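Local structure of Ral guanine nucleotide dissociation stimulator-like 2 (Mus musculus, 4JGW) at residues Ala257-Ser262 and Glu292-Val297. The protein probably acts as a guanine nucleotide exchange factor and is a putative effector of Ras and/or Rap, binding GTP-bound Rap1A and H-Ras in vitro. Sequence-based numbering, arbitrary orientation.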
loop_
_atom_site.group_PDB
_atom_site.type_symbol
_atom_site.label_atom_id
_atom_site.label_comp_id
_atom_site.label_asym_id
_atom_site.label_seq_id
_atom_site.Cartn_x
_atom_site.Cartn_y
_atom_site.Cartn_z
ATOM N N ALA A 257 16.187 -4.008 10.023
ATOM C CA ALA A 257 16.728 -2.991 10.928
ATOM C C ALA A 257 17.307 -3.622 12.190
ATOM O O ALA A 257 18.344 -3.182 12.693
ATOM C CB ALA A 257 15.656 -1.967 11.287
ATOM N N GLY A 258 16.628 -4.653 12.691
ATOM C CA GLY A 258 17.088 -5.412 13.848
ATOM C C GLY A 258 18.382 -6.155 13.571
ATOM O O GLY A 258 19.282 -6.179 14.411
ATOM N N ALA A 259 18.474 -6.753 12.384
ATOM C CA ALA A 259 19.676 -7.471 11.958
ATOM C C ALA A 259 20.908 -6.569 11.932
ATOM O O ALA A 259 21.994 -6.988 12.340
ATOM C CB ALA A 259 19.460 -8.115 10.601
ATOM N N VAL A 260 20.730 -5.333 11.462
ATOM C CA VAL A 260 21.818 -4.353 11.389
ATOM C C VAL A 260 22.316 -3.986 12.787
ATOM O O VAL A 260 23.515 -4.054 13.060
ATOM C CB VAL A 260 21.403 -3.067 10.620
ATOM C CG1 VAL A 260 22.560 -2.080 10.556
ATOM C CG2 VAL A 260 20.926 -3.401 9.216
ATOM N N VAL A 261 21.385 -3.606 13.662
ATOM C CA VAL A 261 21.695 -3.271 15.054
ATOM C C VAL A 261 22.406 -4.443 15.742
ATOM O O VAL A 261 23.454 -4.264 16.367
ATOM C CB VAL A 261 20.414 -2.875 15.841
ATOM C CG1 VAL A 261 20.706 -2.728 17.328
ATOM C CG2 VAL A 261 19.818 -1.581 15.287
ATOM N N SER A 262 21.837 -5.637 15.588
ATOM C CA SER A 262 22.344 -6.860 16.209
ATOM C C SER A 262 23.773 -7.215 15.775
ATOM O O SER A 262 24.623 -7.516 16.619
ATOM C CB SER A 262 21.386 -8.021 15.921
ATOM O OG SER A 262 21.833 -9.228 16.508
ATOM N N GLU A 292 30.724 -0.577 7.729
ATOM C CA GLU A 292 31.047 -0.420 6.308
ATOM C C GLU A 292 30.276 -1.413 5.439
ATOM O O GLU A 292 29.807 -1.063 4.355
ATOM C CB GLU A 292 32.555 -0.581 6.080
ATOM C CG GLU A 292 33.401 0.597 6.575
ATOM C CD GLU A 292 34.854 0.223 6.866
ATOM O OE1 GLU A 292 35.295 -0.880 6.474
ATOM O OE2 GLU A 292 35.559 1.043 7.493
ATOM N N LYS A 293 30.143 -2.645 5.928
ATOM C CA LYS A 293 29.415 -3.693 5.218
ATOM C C LYS A 293 27.935 -3.352 5.032
ATOM O O LYS A 293 27.403 -3.468 3.926
ATOM C CB LYS A 293 29.563 -5.038 5.937
ATOM C CG LYS A 293 28.958 -6.224 5.192
ATOM C CD LYS A 293 29.708 -6.500 3.898
ATOM C CE LYS A 293 29.141 -7.701 3.183
ATOM N NZ LYS A 293 30.167 -8.340 2.319
ATOM N N TRP A 294 27.284 -2.935 6.117
ATOM C CA TRP A 294 25.868 -2.576 6.087
ATOM C C TRP A 294 25.597 -1.313 5.276
ATOM O O TRP A 294 24.564 -1.214 4.609
ATOM C CB TRP A 294 25.306 -2.435 7.503
ATOM C CG TRP A 294 25.027 -3.750 8.167
ATOM C CD1 TRP A 294 25.686 -4.284 9.234
ATOM C CD2 TRP A 294 24.017 -4.702 7.800
ATOM N NE1 TRP A 294 25.152 -5.507 9.558
ATOM C CE2 TRP A 294 24.125 -5.788 8.696
ATOM C CE3 TRP A 294 23.036 -4.745 6.800
ATOM C CZ2 TRP A 294 23.284 -6.904 8.629
ATOM C CZ3 TRP A 294 22.200 -5.856 6.732
ATOM C CH2 TRP A 294 22.332 -6.920 7.644
ATOM N N ILE A 295 26.527 -0.357 5.340
ATOM C CA ILE A 295 26.468 0.851 4.515
ATOM C C ILE A 295 26.440 0.470 3.032
ATOM O O ILE A 295 25.631 0.997 2.263
ATOM C CB ILE A 295 27.657 1.815 4.810
ATOM C CG1 ILE A 295 27.460 2.515 6.159
ATOM C CG2 ILE A 295 27.814 2.856 3.702
ATOM C CD1 ILE A 295 28.716 3.175 6.718
ATOM N N ARG A 296 27.319 -0.455 2.652
ATOM C CA ARG A 296 27.413 -0.929 1.278
ATOM C C ARG A 296 26.176 -1.730 0.865
ATOM O O ARG A 296 25.726 -1.633 -0.276
ATOM C CB ARG A 296 28.696 -1.750 1.084
ATOM C CG ARG A 296 28.871 -2.378 -0.298
ATOM C CD ARG A 296 28.952 -1.347 -1.422
ATOM N NE ARG A 296 30.111 -0.466 -1.294
ATOM C CZ ARG A 296 31.349 -0.790 -1.657
ATOM N NH1 ARG A 296 31.611 -1.988 -2.169
ATOM N NH2 ARG A 296 32.329 0.086 -1.501
ATOM N N VAL A 297 25.634 -2.513 1.796
ATOM C CA VAL A 297 24.388 -3.248 1.564
ATOM C C VAL A 297 23.232 -2.274 1.308
ATOM O O VAL A 297 22.415 -2.493 0.410
ATOM C CB VAL A 297 24.053 -4.206 2.737
ATOM C CG1 VAL A 297 22.625 -4.745 2.622
ATOM C CG2 VAL A 297 25.045 -5.356 2.780
#
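The indole of Trp294 lies against the backbone and side chain of Val260, reaching across from helix 284-303 to helix 244-264. Starting at its root, Trp294 CB comes within 4.1 Å of Val260 CG1. The bond to CB points at helix 244-264, and CG lies anti to the carbonyl carbon (chi1 -77°), laying the ring alongside Val260. Here Val260 CG1 meets the five-membered ring, 3.8 Å from Trp294 CG and a little farther from CD1. Val260 CG2 sits at the fused six-membered side, by CD2, CE3 and CZ3, and is 3.5 Å from Trp294 CE3. It makes a CH-pi contact over the face of that ring, 17° off the normal. On the nitrogen side of the indole, Val260 CA approaches NE1 and comes to 3.8 Å from Trp294 CE2. Both helices belong to the RasGEF (CDC25-homology) domain, the catalytic module of Ras-family exchange factors; helix 307-318 meets the same valine through Val313, Ala316 and Leu317. Farther out on the indole, Trp294 CZ2 passes 3.9 Å from Ala259 O, approached obliquely, and the distal Trp294 CH2 touches Ala259 CB at 4.3 Å. No hydrogen bond joins the two segments, but NE1 of the buried Trp294 hydrogen-bonds to Ser263 OG, one turn on from Ala259 on the helix that the ring packs against.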